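Local structure of salmonella plasmid virulence: SpvB (Salmonella typhimurium, 6P0X) at residues Arg205-Tyr210 and Tyr276-Arg281; Leu187-Asp192 and Arg281-Cys286; Arg267-Ser272 and Ile318-Cys323. The protein probably modifies actin by ADP-ribosylation on arginine and blocks filament assembly as a whole toxin, of which this chain is the N-terminal domain of unestablished role. One frame throughout, in Å; residues are numbered along the deposited sequence.

Interaction 1 of 3, residues Arg205-Tyr210 and Tyr276-Arg281. With AKR (acrylic acid), chain D.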
loop_
_atom_site.group_PDB
_atom_site.type_symbol
_atom_site.label_atom_id
_atom_site.label_comp_id
_atom_site.label_asym_id
_atom_site.label_seq_id
_atom_site.Cartn_x
_atom_site.Cartn_y
_atom_site.Cartn_z
ATOM N N ARG A 205 16.568 -8.910 0.246
ATOM C CA ARG A 205 15.176 -9.191 -0.061
ATOM C C ARG A 205 14.203 -8.356 0.762
ATOM O O ARG A 205 13.002 -8.630 0.741
ATOM C CB ARG A 205 14.908 -10.679 0.147
ATOM C CG ARG A 205 15.339 -11.175 1.512
ATOM C CD ARG A 205 15.097 -12.661 1.653
ATOM N NE ARG A 205 15.468 -13.377 0.435
ATOM C CZ ARG A 205 16.691 -13.824 0.177
ATOM N NH1 ARG A 205 17.671 -13.633 1.054
ATOM N NH2 ARG A 205 16.937 -14.463 -0.959
ATOM N N SER A 206 14.673 -7.313 1.437
ATOM C CA SER A 206 13.823 -6.572 2.358
ATOM C C SER A 206 13.099 -5.399 1.705
ATOM O O SER A 206 12.365 -4.685 2.396
ATOM C CB SER A 206 14.651 -6.065 3.541
ATOM O OG SER A 206 15.520 -5.025 3.138
ATOM N N ALA A 207 13.271 -5.186 0.399
ATOM C CA ALA A 207 12.722 -3.986 -0.226
ATOM C C ALA A 207 11.213 -4.070 -0.418
ATOM O O ALA A 207 10.509 -3.073 -0.224
ATOM C CB ALA A 207 13.405 -3.733 -1.570
ATOM N N MET A 208 10.700 -5.245 -0.780
ATOM C CA MET A 208 9.303 -5.368 -1.175
ATOM C C MET A 208 8.366 -5.045 -0.013
ATOM O O MET A 208 8.672 -5.296 1.156
ATOM C CB MET A 208 9.029 -6.778 -1.711
ATOM C CG MET A 208 7.584 -7.032 -2.126
ATOM S SD MET A 208 7.026 -5.916 -3.440
ATOM C CE MET A 208 5.298 -6.381 -3.575
ATOM N N ARG A 209 7.217 -4.465 -0.350
ATOM C CA ARG A 209 6.171 -4.133 0.609
ATOM C C ARG A 209 4.885 -4.827 0.184
ATOM O O ARG A 209 4.416 -4.633 -0.942
ATOM C CB ARG A 209 5.961 -2.620 0.688
ATOM C CG ARG A 209 7.151 -1.852 1.233
ATOM C CD ARG A 209 7.534 -2.360 2.609
ATOM N NE ARG A 209 8.501 -1.489 3.269
ATOM C CZ ARG A 209 9.792 -1.772 3.390
ATOM N NH1 ARG A 209 10.271 -2.900 2.884
ATOM N NH2 ARG A 209 10.606 -0.928 4.007
ATOM N N TYR A 210 4.325 -5.641 1.073
ATOM C CA TYR A 210 3.063 -6.321 0.826
ATOM C C TYR A 210 1.948 -5.649 1.612
ATOM O O TYR A 210 2.111 -5.350 2.798
ATOM C CB TYR A 210 3.140 -7.793 1.232
ATOM C CG TYR A 210 4.133 -8.609 0.445
ATOM C CD1 TYR A 210 3.793 -9.151 -0.788
ATOM C CD2 TYR A 210 5.409 -8.838 0.936
ATOM C CE1 TYR A 210 4.697 -9.903 -1.506
ATOM C CE2 TYR A 210 6.319 -9.585 0.226
ATOM C CZ TYR A 210 5.961 -10.118 -0.995
ATOM O OH TYR A 210 6.872 -10.865 -1.704
ATOM N N TYR A 276 14.039 -0.337 -10.987
ATOM C CA TYR A 276 14.213 0.839 -10.141
ATOM C C TYR A 276 15.660 1.073 -9.718
ATOM O O TYR A 276 15.931 2.041 -8.999
ATOM C CB TYR A 276 13.329 0.747 -8.898
ATOM C CG TYR A 276 11.858 0.948 -9.178
ATOM C CD1 TYR A 276 11.395 2.123 -9.762
ATOM C CD2 TYR A 276 10.927 -0.021 -8.827
ATOM C CE1 TYR A 276 10.046 2.317 -10.005
ATOM C CE2 TYR A 276 9.581 0.163 -9.063
ATOM C CZ TYR A 276 9.143 1.334 -9.655
ATOM O OH TYR A 276 7.798 1.518 -9.896
ATOM N N GLY A 277 16.588 0.203 -10.100
ATOM C CA GLY A 277 17.976 0.380 -9.730
ATOM C C GLY A 277 18.417 -0.383 -8.503
ATOM O O GLY A 277 19.576 -0.243 -8.094
ATOM N N PHE A 278 17.523 -1.154 -7.888
ATOM C CA PHE A 278 17.870 -2.038 -6.784
ATOM C C PHE A 278 16.975 -3.265 -6.867
ATOM O O PHE A 278 15.944 -3.258 -7.546
ATOM C CB PHE A 278 17.738 -1.335 -5.424
ATOM C CG PHE A 278 16.388 -0.706 -5.186
ATOM C CD1 PHE A 278 15.361 -1.429 -4.598
ATOM C CD2 PHE A 278 16.154 0.615 -5.536
ATOM C CE1 PHE A 278 14.118 -0.849 -4.375
ATOM C CE2 PHE A 278 14.915 1.203 -5.312
ATOM C CZ PHE A 278 13.896 0.468 -4.730
ATOM N N GLU A 279 17.372 -4.319 -6.162
ATOM C CA GLU A 279 16.653 -5.582 -6.230
ATOM C C GLU A 279 15.374 -5.513 -5.407
ATOM O O GLU A 279 15.363 -5.009 -4.279
ATOM C CB GLU A 279 17.536 -6.735 -5.740
ATOM C CG GLU A 279 16.836 -8.095 -5.688
ATOM C CD GLU A 279 17.806 -9.275 -5.633
ATOM O OE1 GLU A 279 17.369 -10.423 -5.883
ATOM O OE2 GLU A 279 18.999 -9.062 -5.321
ATOM N N ILE A 280 14.287 -6.011 -5.989
ATOM C CA ILE A 280 13.017 -6.185 -5.296
ATOM C C ILE A 280 12.620 -7.638 -5.509
ATOM O O ILE A 280 12.190 -8.011 -6.603
ATOM C CB ILE A 280 11.931 -5.234 -5.809
ATOM C CG1 ILE A 280 12.376 -3.779 -5.647
ATOM C CG2 ILE A 280 10.620 -5.486 -5.086
ATOM C CD1 ILE A 280 11.342 -2.779 -6.131
ATOM N N ARG A 281 12.774 -8.464 -4.480
ATOM C CA ARG A 281 12.511 -9.892 -4.584
ATOM C C ARG A 281 11.178 -10.218 -3.924
ATOM O O ARG A 281 10.844 -9.665 -2.873
ATOM C CB ARG A 281 13.640 -10.697 -3.933
ATOM C CG ARG A 281 13.556 -12.198 -4.147
ATOM C CD ARG A 281 14.947 -12.822 -4.152
ATOM N NE ARG A 281 14.932 -14.245 -4.491
ATOM C CZ ARG A 281 14.845 -14.722 -5.731
ATOM N NH1 ARG A 281 14.752 -13.892 -6.764
ATOM N NH2 ARG A 281 14.846 -16.033 -5.939
HETATM C CA AKR D . 2.096 -2.878 -2.399
HETATM C CB AKR D . 3.182 -3.090 -3.106
HETATM C C AKR D . 0.755 -2.701 -3.109
HETATM O O AKR D . 0.504 -1.633 -3.733
HETATM O OXT AKR D . -0.095 -3.629 -3.067
HETATM O O HOH W 1 12.219 -7.616 -1.586
#

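Interaction 2 of 3, residues Leu187-Asp192 and Arg281-Cys286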
loop_
_atom_site.group_PDB
_atom_site.type_symbol
_atom_site.label_atom_id
_atom_site.label_comp_id
_atom_site.label_asym_id
_atom_site.label_seq_id
_atom_site.Cartn_x
_atom_site.Cartn_y
_atom_site.Cartn_z
ATOM N N LEU A 187 3.759 -4.924 5.111
ATOM C CA LEU A 187 4.794 -5.782 5.668
ATOM C C LEU A 187 5.999 -5.811 4.738
ATOM O O LEU A 187 5.845 -5.950 3.520
ATOM C CB LEU A 187 4.268 -7.202 5.880
ATOM C CG LEU A 187 3.212 -7.371 6.967
ATOM C CD1 LEU A 187 2.606 -8.765 6.900
ATOM C CD2 LEU A 187 3.822 -7.103 8.336
ATOM N N ALA A 188 7.190 -5.683 5.315
ATOM C CA ALA A 188 8.424 -5.785 4.551
ATOM C C ALA A 188 8.775 -7.246 4.297
ATOM O O ALA A 188 8.640 -8.096 5.182
ATOM C CB ALA A 188 9.568 -5.099 5.295
ATOM N N GLU A 189 9.236 -7.531 3.083
ATOM C CA GLU A 189 9.678 -8.879 2.756
ATOM C C GLU A 189 10.894 -9.253 3.600
ATOM O O GLU A 189 11.703 -8.402 3.977
ATOM C CB GLU A 189 10.002 -8.978 1.262
ATOM C CG GLU A 189 10.534 -10.333 0.799
ATOM C CD GLU A 189 9.497 -11.431 0.840
ATOM O OE1 GLU A 189 8.876 -11.699 -0.210
ATOM O OE2 GLU A 189 9.307 -12.031 1.919
ATOM N N ASN A 190 11.009 -10.536 3.922
ATOM C CA ASN A 190 12.135 -11.036 4.702
ATOM C C ASN A 190 12.482 -12.431 4.192
ATOM O O ASN A 190 12.042 -12.851 3.115
ATOM C CB ASN A 190 11.810 -10.993 6.204
ATOM C CG ASN A 190 10.565 -11.786 6.563
ATOM O OD1 ASN A 190 10.312 -12.858 6.018
ATOM N ND2 ASN A 190 9.781 -11.255 7.493
ATOM N N GLY A 191 13.265 -13.174 4.972
ATOM C CA GLY A 191 13.719 -14.482 4.541
ATOM C C GLY A 191 13.067 -15.650 5.253
ATOM O O GLY A 191 13.579 -16.772 5.197
ATOM N N ASP A 192 11.932 -15.406 5.909
ATOM C CA ASP A 192 11.229 -16.470 6.616
ATOM C C ASP A 192 10.902 -17.620 5.673
ATOM O O ASP A 192 10.347 -17.413 4.589
ATOM C CB ASP A 192 9.944 -15.935 7.248
ATOM C CG ASP A 192 10.205 -14.882 8.302
ATOM O OD1 ASP A 192 11.381 -14.684 8.671
ATOM O OD2 ASP A 192 9.229 -14.254 8.766
ATOM N N ARG A 281 12.774 -8.464 -4.480
ATOM C CA ARG A 281 12.511 -9.892 -4.584
ATOM C C ARG A 281 11.178 -10.218 -3.924
ATOM O O ARG A 281 10.844 -9.665 -2.873
ATOM C CB ARG A 281 13.640 -10.697 -3.933
ATOM C CG ARG A 281 13.556 -12.198 -4.147
ATOM C CD ARG A 281 14.947 -12.822 -4.152
ATOM N NE ARG A 281 14.932 -14.245 -4.491
ATOM C CZ ARG A 281 14.845 -14.722 -5.731
ATOM N NH1 ARG A 281 14.752 -13.892 -6.764
ATOM N NH2 ARG A 281 14.846 -16.033 -5.939
ATOM N N LEU A 282 10.412 -11.112 -4.550
ATOM C CA LEU A 282 9.100 -11.507 -4.046
ATOM C C LEU A 282 9.122 -12.984 -3.682
ATOM O O LEU A 282 9.374 -13.838 -4.540
ATOM C CB LEU A 282 7.997 -11.226 -5.068
ATOM C CG LEU A 282 7.446 -9.799 -5.095
ATOM C CD1 LEU A 282 8.370 -8.879 -5.883
ATOM C CD2 LEU A 282 6.032 -9.771 -5.659
ATOM N N HIS A 283 8.845 -13.281 -2.413
ATOM C CA HIS A 283 8.760 -14.650 -1.926
ATOM C C HIS A 283 7.351 -15.042 -1.514
ATOM O O HIS A 283 7.125 -16.205 -1.164
ATOM C CB HIS A 283 9.699 -14.852 -0.728
ATOM C CG HIS A 283 11.153 -14.872 -1.083
ATOM N ND1 HIS A 283 11.739 -15.916 -1.767
ATOM C CD2 HIS A 283 12.145 -13.985 -0.828
ATOM C CE1 HIS A 283 13.028 -15.668 -1.926
ATOM N NE2 HIS A 283 13.300 -14.502 -1.367
ATOM N N ARG A 284 6.399 -14.114 -1.539
ATOM C CA ARG A 284 5.108 -14.326 -0.905
ATOM C C ARG A 284 3.985 -14.349 -1.932
ATOM O O ARG A 284 4.074 -13.732 -3.001
ATOM C CB ARG A 284 4.822 -13.239 0.144
ATOM C CG ARG A 284 5.966 -12.997 1.122
ATOM C CD ARG A 284 6.499 -14.298 1.708
ATOM N NE ARG A 284 7.856 -14.131 2.226
ATOM C CZ ARG A 284 8.560 -15.092 2.817
ATOM N NH1 ARG A 284 9.790 -14.843 3.249
ATOM N NH2 ARG A 284 8.038 -16.301 2.980
ATOM N N LEU A 285 2.928 -15.079 -1.582
ATOM C CA LEU A 285 1.667 -15.105 -2.308
ATOM C C LEU A 285 0.552 -14.849 -1.313
ATOM O O LEU A 285 0.514 -15.476 -0.248
ATOM C CB LEU A 285 1.425 -16.451 -2.994
ATOM C CG LEU A 285 2.103 -16.768 -4.317
ATOM C CD1 LEU A 285 2.108 -18.274 -4.514
ATOM C CD2 LEU A 285 1.375 -16.078 -5.458
ATOM N N CYS A 286 -0.349 -13.934 -1.648
ATOM C CA CYS A 286 -1.510 -13.722 -0.797
ATOM C C CYS A 286 -2.429 -14.933 -0.896
ATOM O O CYS A 286 -2.946 -15.247 -1.974
ATOM C CB CYS A 286 -2.250 -12.446 -1.182
ATOM S SG CYS A 286 -3.774 -12.208 -0.232
#

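Interaction 3 of 3, residues Arg267-Ser272 and Ile318-Cys323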
loop_
_atom_site.group_PDB
_atom_site.type_symbol
_atom_site.label_atom_id
_atom_site.label_comp_id
_atom_site.label_asym_id
_atom_site.label_seq_id
_atom_site.Cartn_x
_atom_site.Cartn_y
_atom_site.Cartn_z
ATOM N N ARG A 267 6.938 -18.960 -1.612
ATOM C CA ARG A 267 6.364 -19.459 -2.850
ATOM C C ARG A 267 7.381 -20.286 -3.627
ATOM O O ARG A 267 8.593 -20.206 -3.409
ATOM C CB ARG A 267 5.864 -18.305 -3.719
ATOM C CG ARG A 267 6.945 -17.320 -4.117
ATOM C CD ARG A 267 6.348 -16.033 -4.666
ATOM N NE ARG A 267 5.694 -16.230 -5.956
ATOM C CZ ARG A 267 4.873 -15.349 -6.517
ATOM N NH1 ARG A 267 4.594 -14.211 -5.890
ATOM N NH2 ARG A 267 4.327 -15.607 -7.699
ATOM N N GLN A 268 6.864 -21.087 -4.556
ATOM C CA GLN A 268 7.711 -21.939 -5.376
ATOM C C GLN A 268 8.354 -21.192 -6.533
ATOM O O GLN A 268 9.337 -21.684 -7.096
ATOM C CB GLN A 268 6.903 -23.116 -5.924
ATOM C CG GLN A 268 6.522 -24.141 -4.884
ATOM C CD GLN A 268 5.731 -25.288 -5.474
ATOM O OE1 GLN A 268 6.060 -25.797 -6.544
ATOM N NE2 GLN A 268 4.682 -25.703 -4.777
ATOM N N ASP A 269 7.830 -20.022 -6.898
ATOM C CA ASP A 269 8.295 -19.273 -8.065
ATOM C C ASP A 269 8.769 -17.872 -7.679
ATOM O O ASP A 269 8.237 -16.869 -8.169
ATOM C CB ASP A 269 7.192 -19.199 -9.120
ATOM C CG ASP A 269 5.944 -18.474 -8.623
ATOM O OD1 ASP A 269 5.638 -18.544 -7.412
ATOM O OD2 ASP A 269 5.282 -17.814 -9.452
ATOM N N PRO A 270 9.788 -17.761 -6.830
ATOM C CA PRO A 270 10.271 -16.429 -6.456
ATOM C C PRO A 270 10.970 -15.760 -7.628
ATOM O O PRO A 270 11.545 -16.417 -8.499
ATOM C CB PRO A 270 11.245 -16.712 -5.308
ATOM C CG PRO A 270 11.750 -18.086 -5.581
ATOM C CD PRO A 270 10.700 -18.824 -6.368
ATOM N N PHE A 271 10.909 -14.431 -7.650
ATOM C CA PHE A 271 11.525 -13.675 -8.731
ATOM C C PHE A 271 11.934 -12.304 -8.217
ATOM O O PHE A 271 11.483 -11.850 -7.162
ATOM C CB PHE A 271 10.586 -13.540 -9.938
ATOM C CG PHE A 271 9.340 -12.750 -9.654
ATOM C CD1 PHE A 271 8.229 -13.362 -9.094
ATOM C CD2 PHE A 271 9.275 -11.397 -9.955
ATOM C CE1 PHE A 271 7.080 -12.638 -8.833
ATOM C CE2 PHE A 271 8.127 -10.666 -9.698
ATOM C CZ PHE A 271 7.028 -11.290 -9.135
ATOM N N SER A 272 12.786 -11.637 -8.995
ATOM C CA SER A 272 13.304 -10.329 -8.628
ATOM C C SER A 272 13.062 -9.325 -9.747
ATOM O O SER A 272 13.085 -9.669 -10.931
ATOM C CB SER A 272 14.801 -10.404 -8.310
ATOM O OG SER A 272 15.023 -11.103 -7.099
ATOM N N ILE A 318 7.819 -22.764 -12.084
ATOM C CA ILE A 318 7.832 -21.892 -13.257
ATOM C C ILE A 318 6.901 -20.700 -13.066
ATOM O O ILE A 318 7.310 -19.545 -13.225
ATOM C CB ILE A 318 7.475 -22.693 -14.523
ATOM C CG1 ILE A 318 8.482 -23.822 -14.732
ATOM C CG2 ILE A 318 7.440 -21.784 -15.741
ATOM C CD1 ILE A 318 8.113 -24.769 -15.849
ATOM N N LEU A 319 5.640 -20.954 -12.725
ATOM C CA LEU A 319 4.670 -19.885 -12.536
ATOM C C LEU A 319 3.608 -20.352 -11.553
ATOM O O LEU A 319 3.277 -21.539 -11.483
ATOM C CB LEU A 319 3.991 -19.472 -13.850
ATOM C CG LEU A 319 2.599 -20.090 -14.073
ATOM C CD1 LEU A 319 1.554 -19.031 -14.378
ATOM C CD2 LEU A 319 2.609 -21.157 -15.154
ATOM N N THR A 320 3.101 -19.412 -10.771
ATOM C CA THR A 320 1.941 -19.646 -9.927
ATOM C C THR A 320 0.732 -18.973 -10.559
ATOM O O THR A 320 0.787 -17.788 -10.904
ATOM C CB THR A 320 2.175 -19.118 -8.514
ATOM O OG1 THR A 320 3.202 -19.896 -7.887
ATOM C CG2 THR A 320 0.903 -19.234 -7.704
ATOM N N GLN A 321 -0.355 -19.726 -10.709
ATOM C CA GLN A 321 -1.575 -19.223 -11.323
ATOM C C GLN A 321 -2.749 -19.466 -10.388
ATOM O O GLN A 321 -2.926 -20.580 -9.884
ATOM C CB GLN A 321 -1.835 -19.905 -12.672
ATOM C CG GLN A 321 -3.006 -19.322 -13.446
ATOM C CD GLN A 321 -2.698 -17.952 -14.015
ATOM O OE1 GLN A 321 -1.616 -17.724 -14.555
ATOM N NE2 GLN A 321 -3.646 -17.030 -13.891
ATOM N N LEU A 322 -3.554 -18.430 -10.170
ATOM C CA LEU A 322 -4.758 -18.585 -9.367
ATOM C C LEU A 322 -5.747 -19.477 -10.101
ATOM O O LEU A 322 -6.039 -19.260 -11.281
ATOM C CB LEU A 322 -5.395 -17.227 -9.077
ATOM C CG LEU A 322 -6.719 -17.305 -8.311
ATOM C CD1 LEU A 322 -6.455 -17.406 -6.816
ATOM C CD2 LEU A 322 -7.623 -16.119 -8.626
ATOM N N CYS A 323 -6.261 -20.483 -9.410
ATOM C CA CYS A 323 -7.193 -21.405 -10.033
ATOM C C CYS A 323 -8.584 -21.379 -9.421
ATOM O O CYS A 323 -9.544 -21.731 -10.114
ATOM C CB CYS A 323 -6.640 -22.841 -9.991
ATOM S SG CYS A 323 -6.397 -23.523 -8.341
#

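Interaction 1 of 3, residues Arg205-Tyr210 and Tyr276-Arg281
Arg205 and Ala207 pass Arg281 and Ile280 at close range, with 5.3 Å between the CA atoms of Arg205 and Arg281, yet no hydrogen bond joins the two backbones directly. A water does so instead: it accepts from the backbone N of Met208 at 2.9 Å, donates to Arg281 O at 2.8 Å and makes a weak bond to Arg205 O. Ala207 turns its methyl to the other segment. Its CB sits 3.6 Å from Glu279 O and also meets Phe278 CE1 and Ile280 CG1. Met208 crosses Ile280 at about a right angle, its CB 3.9 Å from Ile280 CG2. With CG anti to the backbone N (chi1 179°), that carbon lies over one face of the Tyr210 ring, offset toward the rim. The thioether end leads on to the acrylic acid, whose CB is 3.9 Å from Met208 CE. A second bound acrylic acid touches Met208, Tyr276 and Ile280, making this contact a wall shared by two small-molecule sites. Arg205 and Arg281 run side by side, pointing the same way, their guanidinium planes 74° apart and Arg205 NH2 4.1 Å from Arg281 NE. Both reach Glu200 OE1, which would offset the repulsion of like charges, and Arg281 NH1 also bonds to Ser272 OG. Within 205-210, Arg209 NH1 bonds to Ser206 O at 2.8 Å, the oxygen lying in the guanidinium plane, and so ties the turn to the strand that follows. Around the contact, Met208 and Tyr210 pair through their backbones with Glu189 and Leu187, Ile280 pairs with Leu273 of strand 271-273, and the side chain of Ile280 rests on Leu157 of strand 156-159.

Interaction 2 of 3, residues Leu187-Asp192 and Arg281-Cys286
Glu189 and Arg284 form the salt bridge at the heart of this buried contact. Arg284 NE meets Glu189 OE2 at 2.6 Å and nearly straight (165°), on the syn lone pair and in the guanidinium plane; NH1 adds a weak bond to the same oxygen. The planes of carboxylate and guanidinium are nevertheless 49° apart. Glu189 CG is anti to its backbone N (chi1 178°), and the chain bends at chi2. Backbone carbonyls take up the rest of the arginine's edge. NH1 and NH2 grip Asp192 O end-on, each at 3.0 Å, and NH1 also reaches Asn190 O at 3.0 Å, approaching from above that carbonyl plane. Leu265 O binds NH2 as well, and Trp264 gives the cation a pi partner. One arginine thus holds the loop 189-192 from several points, and the many acceptors should stabilise its positive charge. Backbone N-H groups in turn fix the glutamate: His283 N donates to Glu189 OE1 at 2.7 Å from above the carboxylate plane, while Asn190 N uses the anti lone pair of OE2 at 3.0 Å. Tyr210 OH is a further partner of OE1. The loop is braced internally by an Asx turn, in which Asn190 OD1 accepts from Asp192 N; Trp264 NE1 also donates to OD1. Van der Waals contact adds less. Across the contact Glu189 CG packs on Arg281 O; within 281-286, His283 CB lies 3.5 Å above one face of the neighbouring Arg284 guanidinium. The side chain of His283 crosses that of Glu189 at about a right angle and bonds through NE2 to Arg205 NE. In the fold, the loop leaves strand 181-188, which pairs with strand 209-211, and meets residues leaving strand 280-282, whose Leu282 pairs with Phe271 of strand 271-273.

Interaction 3 of 3, residues Arg267-Ser272 and Ile318-Cys323
Asp269 crosses Thr320 at about a right angle, its carboxylate facing both the hydroxyl and the backbone N-H of that residue. The motif is a side-on arginine-aspartate salt bridge, formed inside the loop ahead of strand 271-273 and presented to the residue just before strand 321-328 of this strand-rich domain. Arg267 supplies NE to Asp269 OD1 at 2.7 Å and NH2 to OD2 at 3.0 Å, both bonds fairly straight. The oxygens lie close to the guanidinium plane, but NE comes to OD1 from well above the carboxylate plane (52°).

Across the contact the bonds are weaker. Thr320 OG1 donates to Asp269 OD1 at 2.8 Å, and Thr320 N reaches OD2 at 3.0 Å, bent to 127°; each is a weak bond. The threonine hydroxyl is beside its own backbone N (chi1 -67°), and the two donors can therefore share one carboxylate. Each carboxylate oxygen thus takes one bond from Arg267 and one from Thr320, and OD2 has Asn42 ND2 besides. Arg267 is also held by backbone carbonyls, NH1 bonding to Gly43 O and Arg284 O, while NH2 meets Asn42 OD1, so the ion pair ties together several loops. Phe271 CE1 lies 4.0 Å above one face of the guanidinium, offset toward its rim. At the margin, Asp269 CB passes 4.1 Å from Ile318 O, and Arg267 NH2 is 4.2 Å from Thr320 CB.

The three contacts lie along the loops and short strands around hairpin 271-282. The centres of interactions 1 and 2 are about 10 Å apart. Interaction 3 has its centre about 12 Å from that of interaction 2 and about 17 Å from that of interaction 1. Interactions 1 and 2 share Arg281 and strand 280-282, whose partner strand 271-273 begins in interaction 3. Along the chain interaction 1 is nested within the loop closed by interaction 2, while interaction 3 alternates with both. They touch directly: Ser272 OG bonds to Glu279 and Arg281, His283 O to Arg267 N, and Leu285 packs on Thr320. The hairpin is thereby joined to strands 181-188, 209-211 and 321-328.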